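Local coordinates for protein probable Rab-related GTPase (Acanthamoeba polyphaga mimivirus, PDB 5XC5) that binds GTP and a magnesium ion as a Rab-family small GTPase and may take part in protein transport, at residues Val116-Ile121 with Asn133-Phe138; Asp145-Ser150 with Phe161-Asp166. The protein carries 1 engineered substitution. One frame throughout, in Å; residues are numbered along the deposited sequence.

Interaction 1: residues Val116-Ile121 with Asn133-Phe138; sequences VVANKI and NEIKKF. With GTP (guanosine-5'-triphosphate), chain B.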
ATOM      1  N   VAL A 116       2.488   0.021  -6.141  1.00  7.98           N
ATOM      2  CA  VAL A 116       3.517  -0.652  -5.349  1.00  8.12           C
ATOM      3  C   VAL A 116       4.290   0.405  -4.574  1.00  8.35           C
ATOM      4  O   VAL A 116       4.792   1.371  -5.156  1.00  9.49           O
ATOM      5  CB  VAL A 116       4.454  -1.452  -6.268  1.00  9.08           C
ATOM      6  CG1 VAL A 116       5.652  -1.992  -5.482  1.00 11.83           C
ATOM      7  CG2 VAL A 116       3.690  -2.583  -6.963  1.00 10.20           C
ATOM      8  N   VAL A 117       4.396   0.220  -3.260  1.00  8.42           N
ATOM      9  CA  VAL A 117       5.066   1.174  -2.387  1.00  7.07           C
ATOM     10  C   VAL A 117       6.371   0.548  -1.927  1.00  8.57           C
ATOM     11  O   VAL A 117       6.368  -0.432  -1.170  1.00  8.37           O
ATOM     12  CB  VAL A 117       4.206   1.558  -1.175  1.00  8.26           C
ATOM     13  CG1 VAL A 117       4.945   2.556  -0.273  1.00  8.52           C
ATOM     14  CG2 VAL A 117       2.865   2.118  -1.639  1.00  9.27           C
ATOM     15  N   ALA A 118       7.485   1.127  -2.367  1.00  8.26           N
ATOM     16  CA  ALA A 118       8.813   0.736  -1.910  1.00  6.98           C
ATOM     17  C   ALA A 118       9.079   1.527  -0.634  1.00  9.36           C
ATOM     18  O   ALA A 118       9.409   2.717  -0.682  1.00  9.17           O
ATOM     19  CB  ALA A 118       9.837   1.056  -2.997  1.00  8.10           C
ATOM     20  N   ASN A 119       8.901   0.876   0.511  1.00  8.04           N
ATOM     21  CA  ASN A 119       8.914   1.541   1.803  1.00  8.95           C
ATOM     22  C   ASN A 119      10.254   1.360   2.508  1.00  7.78           C
ATOM     23  O   ASN A 119      11.083   0.512   2.154  1.00  8.71           O
ATOM     24  CB  ASN A 119       7.780   1.017   2.690  1.00  8.99           C
ATOM     25  CG  ASN A 119       7.409   1.977   3.803  1.00 10.22           C
ATOM     26  OD1 ASN A 119       7.555   3.180   3.666  1.00 10.28           O
ATOM     27  ND2 ASN A 119       6.919   1.444   4.915  1.00 10.44           N
ATOM     28  N   LYS A 120      10.440   2.185   3.540  1.00  8.65           N
ATOM     29  CA  LYS A 120      11.632   2.223   4.396  1.00  9.24           C
ATOM     30  C   LYS A 120      12.835   2.853   3.702  1.00  9.46           C
ATOM     31  O   LYS A 120      13.985   2.522   4.009  1.00  9.49           O
ATOM     32  CB  LYS A 120      11.978   0.879   5.055  1.00  9.75           C
ATOM     33  CG  LYS A 120      10.771   0.200   5.683  1.00  8.89           C
ATOM     34  CD  LYS A 120      11.183  -0.825   6.703  1.00 11.06           C
ATOM     35  CE  LYS A 120       9.972  -1.602   7.240  1.00 11.75           C
ATOM     36  NZ  LYS A 120      10.401  -2.629   8.258  1.00 14.65           N
ATOM     37  N   ILE A 121      12.581   3.788   2.781  1.00  9.20           N
ATOM     38  CA  ILE A 121      13.670   4.439   2.055  1.00  9.31           C
ATOM     39  C   ILE A 121      14.604   5.234   2.957  1.00  9.73           C
ATOM     40  O   ILE A 121      15.692   5.612   2.514  1.00 10.46           O
ATOM     41  CB  ILE A 121      13.132   5.297   0.886  1.00  9.67           C
ATOM     42  CG1 ILE A 121      12.360   6.516   1.411  1.00  9.75           C
ATOM     43  CG2 ILE A 121      12.321   4.439  -0.064  1.00  9.43           C
ATOM     44  CD1 ILE A 121      11.724   7.375   0.316  1.00  9.73           C
ATOM     45  N   ASN A 133      15.906   0.234 -10.509  1.00 15.60           N
ATOM     46  CA  ASN A 133      15.641  -0.288 -11.846  1.00 17.33           C
ATOM     47  C   ASN A 133      14.831  -1.579 -11.799  1.00 14.58           C
ATOM     48  O   ASN A 133      13.950  -1.792 -12.642  1.00 15.96           O
ATOM     49  CB  ASN A 133      16.952  -0.470 -12.611  1.00 19.32           C
ATOM     50  CG  ASN A 133      17.453   0.828 -13.209  1.00 29.09           C
ATOM     51  OD1 ASN A 133      16.815   1.878 -13.067  1.00 31.20           O
ATOM     52  ND2 ASN A 133      18.607   0.773 -13.873  1.00 30.56           N
ATOM     53  N   GLU A 134      15.097  -2.448 -10.816  1.00 14.22           N
ATOM     54  CA  GLU A 134      14.309  -3.673 -10.679  1.00 15.88           C
ATOM     55  C   GLU A 134      12.854  -3.359 -10.368  1.00 14.39           C
ATOM     56  O   GLU A 134      11.942  -4.021 -10.875  1.00 14.31           O
ATOM     57  CB  GLU A 134      14.844  -4.524  -9.535  1.00 18.51           C
ATOM     58  CG  GLU A 134      16.182  -5.160  -9.713  1.00 24.73           C
ATOM     59  CD  GLU A 134      16.520  -5.991  -8.498  1.00 27.12           C
ATOM     60  OE1 GLU A 134      16.043  -7.147  -8.433  1.00 28.86           O
ATOM     61  OE2 GLU A 134      17.205  -5.467  -7.589  1.00 26.81           O
ATOM     62  N   ILE A 135      12.627  -2.375  -9.495  1.00 12.68           N
ATOM     63  CA  ILE A 135      11.270  -1.975  -9.130  1.00 12.41           C
ATOM     64  C   ILE A 135      10.532  -1.433 -10.348  1.00 12.49           C
ATOM     65  O   ILE A 135       9.394  -1.824 -10.636  1.00 12.08           O
ATOM     66  CB  ILE A 135      11.311  -0.945  -7.983  1.00 11.69           C
ATOM     67  CG1 ILE A 135      11.878  -1.584  -6.714  1.00 12.01           C
ATOM     68  CG2 ILE A 135       9.921  -0.318  -7.753  1.00 11.99           C
ATOM     69  CD1 ILE A 135      12.374  -0.590  -5.674  1.00 11.23           C
ATOM     70  N   LYS A 136      11.167  -0.512 -11.078  1.00 12.92           N
ATOM     71  CA  LYS A 136      10.528   0.053 -12.262  1.00 13.67           C
ATOM     72  C   LYS A 136      10.231  -1.022 -13.300  1.00 13.96           C
ATOM     73  O   LYS A 136       9.149  -1.033 -13.902  1.00 12.50           O
ATOM     74  CB  LYS A 136      11.405   1.149 -12.862  1.00 15.67           C
ATOM     75  CG  LYS A 136      11.528   2.401 -12.004  1.00 20.37           C
ATOM     76  CD  LYS A 136      12.535   3.379 -12.593  1.00 22.85           C
ATOM     77  CE  LYS A 136      12.818   4.529 -11.640  1.00 29.48           C
ATOM     78  NZ  LYS A 136      11.732   5.553 -11.627  1.00 31.63           N
ATOM     79  N   LYS A 137      11.181  -1.931 -13.524  1.00 13.75           N
ATOM     80  CA  LYS A 137      10.972  -2.998 -14.498  1.00 14.69           C
ATOM     81  C   LYS A 137       9.836  -3.923 -14.077  1.00 14.38           C
ATOM     82  O   LYS A 137       8.983  -4.288 -14.897  1.00 14.08           O
ATOM     83  CB  LYS A 137      12.267  -3.783 -14.688  1.00 15.83           C
ATOM     84  CG  LYS A 137      12.102  -5.041 -15.517  1.00 22.46           C
ATOM     85  CD  LYS A 137      11.639  -4.720 -16.933  1.00 23.47           C
ATOM     86  CE  LYS A 137      12.221  -5.707 -17.934  1.00 24.64           C
ATOM     87  NZ  LYS A 137      11.909  -7.103 -17.519  1.00 26.61           N
ATOM     88  N   PHE A 138       9.789  -4.302 -12.797  1.00 13.13           N
ATOM     89  CA  PHE A 138       8.683  -5.123 -12.328  1.00 14.62           C
ATOM     90  C   PHE A 138       7.344  -4.457 -12.624  1.00 13.56           C
ATOM     91  O   PHE A 138       6.412  -5.091 -13.126  1.00 12.88           O
ATOM     92  CB  PHE A 138       8.817  -5.406 -10.825  1.00 13.13           C
ATOM     93  CG  PHE A 138       7.617  -6.096 -10.258  1.00 15.16           C
ATOM     94  CD1 PHE A 138       7.533  -7.477 -10.280  1.00 15.51           C
ATOM     95  CD2 PHE A 138       6.546  -5.370  -9.756  1.00 14.81           C
ATOM     96  CE1 PHE A 138       6.416  -8.121  -9.794  1.00 15.20           C
ATOM     97  CE2 PHE A 138       5.417  -6.007  -9.275  1.00 15.90           C
ATOM     98  CZ  PHE A 138       5.354  -7.388  -9.294  1.00 14.37           C
TER
HETATM   99  PG  GTP B 201       1.935  -6.618   9.528  1.00 11.07           P
HETATM  100  O1G GTP B 201       0.704  -5.976  10.137  1.00 11.62           O
HETATM  101  O2G GTP B 201       2.547  -7.639  10.439  1.00 11.58           O
HETATM  102  O3G GTP B 201       1.673  -7.169   8.143  1.00 11.85           O
HETATM  103  O3B GTP B 201       3.133  -5.506   9.379  1.00 10.67           O
HETATM  104  PB  GTP B 201       3.015  -4.008   8.767  1.00  8.76           P
HETATM  105  O1B GTP B 201       1.690  -3.373   9.139  1.00 10.19           O
HETATM  106  O2B GTP B 201       3.295  -4.038   7.290  1.00  9.77           O
HETATM  107  O3A GTP B 201       4.283  -3.222   9.388  1.00 10.58           O
HETATM  108  PA  GTP B 201       4.244  -2.202  10.654  1.00 23.30           P
HETATM  109  O1A GTP B 201       3.589  -0.875  10.255  1.00 11.34           O
HETATM  110  O2A GTP B 201       3.661  -2.914  11.892  1.00 13.09           O
HETATM  111  O5' GTP B 201       5.833  -1.908  10.829  1.00 11.44           O
HETATM  112  C5' GTP B 201       6.736  -2.937  11.179  1.00 13.63           C
HETATM  113  C4' GTP B 201       7.996  -2.321  11.784  1.00 14.16           C
HETATM  114  O4' GTP B 201       8.651  -1.588  10.760  1.00 14.06           O
HETATM  115  C3' GTP B 201       7.720  -1.351  12.918  1.00 18.15           C
HETATM  116  O3' GTP B 201       8.713  -1.490  13.925  1.00 21.62           O
HETATM  117  C2' GTP B 201       7.857   0.006  12.263  1.00 17.37           C
HETATM  118  O2' GTP B 201       8.258   1.011  13.165  1.00 20.65           O
HETATM  119  C1' GTP B 201       8.896  -0.262  11.193  1.00 14.03           C
HETATM  120  N9  GTP B 201       8.696   0.668  10.073  1.00 13.02           N
HETATM  121  C8  GTP B 201       7.519   0.985   9.445  1.00 12.63           C
HETATM  122  N7  GTP B 201       7.771   1.872   8.460  1.00 13.19           N
HETATM  123  C5  GTP B 201       9.104   2.129   8.460  1.00 11.59           C
HETATM  124  C6  GTP B 201       9.907   2.950   7.676  1.00 10.45           C
HETATM  125  O6  GTP B 201       9.475   3.659   6.750  1.00 11.69           O
HETATM  126  N1  GTP B 201      11.251   2.969   7.965  1.00 11.61           N
HETATM  127  C2  GTP B 201      11.806   2.204   8.969  1.00 11.76           C
HETATM  128  N2  GTP B 201      13.117   2.279   9.174  1.00 12.56           N
HETATM  129  N3  GTP B 201      11.023   1.382   9.746  1.00 12.40           N
HETATM  130  C4  GTP B 201       9.693   1.371   9.475  1.00 11.73           C
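Ala-118 and Ile-135 meet methyl to methyl where helix 132-141 lies on strand 113-119: Ala-118 CB is 4.0 Å from Ile-135 CD1. Alanine keeps the strand surface low, and the long isoleucine branch reaches down to it because CG1 stands beside its backbone N (chi1 -65°). One helical turn on, Val-116 CG2 sits at the edge of the Phe-138 ring, near its plane, 4.5 Å from CE2. Phe-94 and Val-97 of helix 91-107 join this apolar layer. Beyond the strand, Lys-120 runs extended over one face of the guanine. Its CB lies 3.7 Å from GTP N1. Lys-120 CG comes closest to the base, 3.5 Å from GTP C6. Lys-120 CD passes 3.8 Å from GTP N3, and Lys-120 CE rides 3.7 Å from GTP C4. At the tip, NZ donates to the ribose ring oxygen O4' at 3.2 Å and also bonds Gly-15 O of the P-loop. Asn-119 ND2 ties the strand end to Val-16 O and Ser-151 OG. Asn-119 to Asp-122 form the NKxD guanine-recognition motif. Apolar packing alone joins strand and helix; lysine suits its place because its aliphatic part covers the base while NZ bonds ribose and P-loop.

Interaction 2: residues Asp145-Ser150 with Phe161-Asp166; sequences DYVFAS and FGKMID. With GTP (guanosine-5'-triphosphate), chain B.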
ATOM      1  N   ASP A 145       1.758   0.799 -10.899  1.00 10.61           N
ATOM      2  CA  ASP A 145       2.616   1.957 -10.702  1.00 11.71           C
ATOM      3  C   ASP A 145       3.472   1.726  -9.461  1.00 10.03           C
ATOM      4  O   ASP A 145       3.276   0.760  -8.721  1.00  9.72           O
ATOM      5  CB  ASP A 145       1.724   3.198 -10.551  1.00 10.88           C
ATOM      6  CG  ASP A 145       2.459   4.513 -10.787  1.00 12.87           C
ATOM      7  OD1 ASP A 145       3.632   4.530 -11.215  1.00 13.94           O
ATOM      8  OD2 ASP A 145       1.828   5.562 -10.526  1.00 16.67           O
ATOM      9  N   TYR A 146       4.427   2.625  -9.233  1.00 10.41           N
ATOM     10  CA  TYR A 146       5.334   2.513  -8.099  1.00 10.40           C
ATOM     11  C   TYR A 146       5.579   3.885  -7.485  1.00  9.69           C
ATOM     12  O   TYR A 146       5.442   4.920  -8.149  1.00  8.94           O
ATOM     13  CB  TYR A 146       6.692   1.915  -8.502  1.00 13.05           C
ATOM     14  CG  TYR A 146       7.420   2.775  -9.507  1.00 14.03           C
ATOM     15  CD1 TYR A 146       7.104   2.703 -10.859  1.00 15.98           C
ATOM     16  CD2 TYR A 146       8.396   3.686  -9.106  1.00 19.68           C
ATOM     17  CE1 TYR A 146       7.745   3.504 -11.799  1.00 19.29           C
ATOM     18  CE2 TYR A 146       9.047   4.493 -10.034  1.00 20.23           C
ATOM     19  CZ  TYR A 146       8.715   4.398 -11.379  1.00 21.92           C
ATOM     20  OH  TYR A 146       9.356   5.194 -12.309  1.00 24.03           O
ATOM     21  N   VAL A 147       6.005   3.867  -6.219  1.00  9.04           N
ATOM     22  CA  VAL A 147       6.325   5.080  -5.476  1.00  9.37           C
ATOM     23  C   VAL A 147       7.267   4.671  -4.359  1.00  8.44           C
ATOM     24  O   VAL A 147       7.237   3.531  -3.893  1.00  9.84           O
ATOM     25  CB  VAL A 147       5.026   5.741  -4.941  1.00  8.91           C
ATOM     26  CG1 VAL A 147       4.328   4.850  -3.921  1.00  8.38           C
ATOM     27  CG2 VAL A 147       5.300   7.127  -4.363  1.00  9.08           C
ATOM     28  N   PHE A 148       8.082   5.618  -3.897  1.00  8.26           N
ATOM     29  CA  PHE A 148       9.021   5.386  -2.806  1.00  8.69           C
ATOM     30  C   PHE A 148       8.582   6.155  -1.566  1.00  9.22           C
ATOM     31  O   PHE A 148       8.163   7.315  -1.659  1.00  9.28           O
ATOM     32  CB  PHE A 148      10.431   5.806  -3.227  1.00  9.49           C
ATOM     33  CG  PHE A 148      11.038   4.895  -4.262  1.00 10.65           C
ATOM     34  CD1 PHE A 148      10.754   5.066  -5.616  1.00 12.19           C
ATOM     35  CD2 PHE A 148      11.863   3.856  -3.884  1.00 11.98           C
ATOM     36  CE1 PHE A 148      11.301   4.216  -6.572  1.00 13.82           C
ATOM     37  CE2 PHE A 148      12.428   3.013  -4.836  1.00 12.40           C
ATOM     38  CZ  PHE A 148      12.139   3.197  -6.180  1.00 13.80           C
ATOM     39  N   ALA A 149       8.674   5.510  -0.400  1.00  8.29           N
ATOM     40  CA  ALA A 149       8.169   6.138   0.814  1.00  8.11           C
ATOM     41  C   ALA A 149       8.941   5.703   2.054  1.00  8.74           C
ATOM     42  O   ALA A 149       9.712   4.738   2.043  1.00  8.52           O
ATOM     43  CB  ALA A 149       6.674   5.850   1.002  1.00  9.65           C
ATOM     44  N   SER A 150       8.742   6.475   3.126  1.00  8.87           N
ATOM     45  CA  SER A 150       9.078   6.090   4.489  1.00  9.64           C
ATOM     46  C   SER A 150       7.891   6.456   5.361  1.00 10.63           C
ATOM     47  O   SER A 150       7.404   7.588   5.289  1.00 10.77           O
ATOM     48  CB  SER A 150      10.301   6.858   4.986  1.00 10.10           C
ATOM     49  OG  SER A 150      10.482   6.645   6.383  1.00 13.15           O
ATOM     50  N   PHE A 161      -0.534   8.580  -1.080  1.00 10.11           N
ATOM     51  CA  PHE A 161      -1.991   8.639  -1.083  1.00 10.18           C
ATOM     52  C   PHE A 161      -2.513   9.621  -2.116  1.00 11.13           C
ATOM     53  O   PHE A 161      -3.588   9.395  -2.688  1.00 11.40           O
ATOM     54  CB  PHE A 161      -2.561   8.933   0.303  1.00 11.51           C
ATOM     55  CG  PHE A 161      -2.732   7.710   1.123  1.00 10.39           C
ATOM     56  CD1 PHE A 161      -3.877   6.946   1.011  1.00 12.03           C
ATOM     57  CD2 PHE A 161      -1.729   7.296   1.982  1.00  9.56           C
ATOM     58  CE1 PHE A 161      -4.034   5.803   1.757  1.00 12.61           C
ATOM     59  CE2 PHE A 161      -1.878   6.150   2.734  1.00 11.61           C
ATOM     60  CZ  PHE A 161      -3.032   5.393   2.614  1.00 11.19           C
ATOM     61  N   GLY A 162      -1.767  10.690  -2.401  1.00 10.67           N
ATOM     62  CA  GLY A 162      -2.200  11.610  -3.438  1.00 12.53           C
ATOM     63  C   GLY A 162      -2.295  10.952  -4.801  1.00 10.95           C
ATOM     64  O   GLY A 162      -3.227  11.216  -5.564  1.00 12.39           O
ATOM     65  N   LYS A 163      -1.323  10.099  -5.133  1.00 10.55           N
ATOM     66  CA  LYS A 163      -1.389   9.351  -6.386  1.00 11.24           C
ATOM     67  C   LYS A 163      -2.637   8.480  -6.424  1.00 11.67           C
ATOM     68  O   LYS A 163      -3.341   8.425  -7.438  1.00 11.87           O
ATOM     69  CB  LYS A 163      -0.149   8.468  -6.527  1.00 11.09           C
ATOM     70  CG  LYS A 163       1.153   9.234  -6.681  1.00 11.53           C
ATOM     71  CD  LYS A 163       2.376   8.303  -6.617  1.00 12.70           C
ATOM     72  CE  LYS A 163       2.519   7.382  -7.841  1.00 10.89           C
ATOM     73  NZ  LYS A 163       2.759   8.152  -9.100  1.00 13.03           N
ATOM     74  N   MET A 164      -2.928   7.801  -5.318  1.00 10.53           N
ATOM     75  CA  MET A 164      -4.108   6.951  -5.244  1.00 11.26           C
ATOM     76  C   MET A 164      -5.389   7.767  -5.366  1.00 13.26           C
ATOM     77  O   MET A 164      -6.326   7.362  -6.063  1.00 12.57           O
ATOM     78  CB  MET A 164      -4.080   6.173  -3.926  1.00 12.55           C
ATOM     79  CG  MET A 164      -5.290   5.273  -3.670  1.00 10.92           C
ATOM     80  SD  MET A 164      -5.462   3.924  -4.883  1.00 26.81           S
ATOM     81  CE  MET A 164      -3.941   2.967  -4.627  1.00 11.57           C
ATOM     82  N   ILE A 165      -5.441   8.921  -4.697  1.00 12.07           N
ATOM     83  CA  ILE A 165      -6.623   9.779  -4.732  1.00 14.03           C
ATOM     84  C   ILE A 165      -6.885  10.277  -6.150  1.00 13.83           C
ATOM     85  O   ILE A 165      -8.025  10.238  -6.637  1.00 13.79           O
ATOM     86  CB  ILE A 165      -6.467  10.937  -3.729  1.00 13.17           C
ATOM     87  CG1 ILE A 165      -6.523  10.399  -2.297  1.00 13.53           C
ATOM     88  CG2 ILE A 165      -7.532  12.021  -3.976  1.00 14.81           C
ATOM     89  CD1 ILE A 165      -5.877  11.312  -1.289  1.00 13.18           C
ATOM     90  N   ASP A 166      -5.834  10.750  -6.833  1.00 13.84           N
ATOM     91  CA  ASP A 166      -5.998  11.221  -8.208  1.00 17.54           C
ATOM     92  C   ASP A 166      -6.605  10.136  -9.087  1.00 15.93           C
ATOM     93  O   ASP A 166      -7.517  10.401  -9.876  1.00 16.98           O
ATOM     94  CB  ASP A 166      -4.656  11.654  -8.806  1.00 17.09           C
ATOM     95  CG  ASP A 166      -4.076  12.894  -8.153  0.56 20.50           C
ATOM     96  OD1 ASP A 166      -4.756  13.526  -7.325  0.56 22.24           O
ATOM     97  OD2 ASP A 166      -2.925  13.245  -8.490  0.56 24.45           O
TER
HETATM   98  PG  GTP B 201       1.935  -6.618   9.528  1.00 11.07           P
HETATM   99  O1G GTP B 201       0.704  -5.976  10.137  1.00 11.62           O
HETATM  100  O2G GTP B 201       2.547  -7.639  10.439  1.00 11.58           O
HETATM  101  O3G GTP B 201       1.673  -7.169   8.143  1.00 11.85           O
HETATM  102  O3B GTP B 201       3.133  -5.506   9.379  1.00 10.67           O
HETATM  103  PB  GTP B 201       3.015  -4.008   8.767  1.00  8.76           P
HETATM  104  O1B GTP B 201       1.690  -3.373   9.139  1.00 10.19           O
HETATM  105  O2B GTP B 201       3.295  -4.038   7.290  1.00  9.77           O
HETATM  106  O3A GTP B 201       4.283  -3.222   9.388  1.00 10.58           O
HETATM  107  PA  GTP B 201       4.244  -2.202  10.654  1.00 23.30           P
HETATM  108  O1A GTP B 201       3.589  -0.875  10.255  1.00 11.34           O
HETATM  109  O2A GTP B 201       3.661  -2.914  11.892  1.00 13.09           O
HETATM  110  O5' GTP B 201       5.833  -1.908  10.829  1.00 11.44           O
HETATM  111  C5' GTP B 201       6.736  -2.937  11.179  1.00 13.63           C
HETATM  112  C4' GTP B 201       7.996  -2.321  11.784  1.00 14.16           C
HETATM  113  O4' GTP B 201       8.651  -1.588  10.760  1.00 14.06           O
HETATM  114  C3' GTP B 201       7.720  -1.351  12.918  1.00 18.15           C
HETATM  115  O3' GTP B 201       8.713  -1.490  13.925  1.00 21.62           O
HETATM  116  C2' GTP B 201       7.857   0.006  12.263  1.00 17.37           C
HETATM  117  O2' GTP B 201       8.258   1.011  13.165  1.00 20.65           O
HETATM  118  C1' GTP B 201       8.896  -0.262  11.193  1.00 14.03           C
HETATM  119  N9  GTP B 201       8.696   0.668  10.073  1.00 13.02           N
HETATM  120  C8  GTP B 201       7.519   0.985   9.445  1.00 12.63           C
HETATM  121  N7  GTP B 201       7.771   1.872   8.460  1.00 13.19           N
HETATM  122  C5  GTP B 201       9.104   2.129   8.460  1.00 11.59           C
HETATM  123  C6  GTP B 201       9.907   2.950   7.676  1.00 10.45           C
HETATM  124  O6  GTP B 201       9.475   3.659   6.750  1.00 11.69           O
HETATM  125  N1  GTP B 201      11.251   2.969   7.965  1.00 11.61           N
HETATM  126  C2  GTP B 201      11.806   2.204   8.969  1.00 11.76           C
HETATM  127  N2  GTP B 201      13.117   2.279   9.174  1.00 12.56           N
HETATM  128  N3  GTP B 201      11.023   1.382   9.746  1.00 12.40           N
HETATM  129  C4  GTP B 201       9.693   1.371   9.475  1.00 11.73           C
HETATM  130  O   HOH W   1       4.798   6.909 -11.291  1.00 17.81           O
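One edge strand of the Ras-like sheet, 145-148, is clasped from one face by helix 154-169 through a salt bridge between Asp-145 and Lys-163. Strand and helix segments run nearly antiparallel, at 153°, with their axes 10.2 Å apart at the closest, a gap suited to a long side chain. Lys-163 crosses it with its outer chain bent at the last two torsions, turning the ammonium group along the strand toward Asp-145. Its NZ donates to Asp-145 OD2 at 3.1 Å, meeting this oxygen on the syn side but 31° out of the carboxylate plane. OD2 has a second partner in Tyr-113 OH, from the neighbouring strand. A water closes the other route, donating to Asp-145 OD1 at 2.7 Å and accepting from Lys-163 NZ, while OD1 also takes a weak bond from Tyr-146 N. Asp-145 has both oxygens engaged, which probably steadies its negative charge.

The strand continues into the loop that touches the guanine, at the place of the SAK motif in Ras-like GTPases, of which probably only the serine is kept. There Ser-150 OG lies 3.2 Å from GTP O6 and is hydrogen-bonded with Asp-122 OD1. Nearer the helix, Val-147 presents CG2 alongside the aliphatic part of Lys-163, 3.9 Å from CD, the two chains pointing opposite ways. Valine suits this buried spot, its methyls packing among Leu-160, Leu-115 and the lysine chain.

Interactions 1 and 2 lie on opposite faces of one sheet, using its neighbouring strands 113-119 and 145-148, and the backbone bond between Val-116 and Asp-145 joins those strands. Interaction 1 is the more buried and, between strand and helix, wholly apolar. Interaction 2, at the edge strand, is only partly buried and relies on charge and water as well as packing. Helix 132-141 belongs to the beta-alpha-beta unit that links the two strands, and its Lys-136 reaches Tyr-146 of the edge strand. Both strand ends converge on GTP: just past strand 113-119, Lys-120 covers the base and bonds the ribose while Asn-119 lies beside the base edge, and Ser-150 approaches the base oxygen.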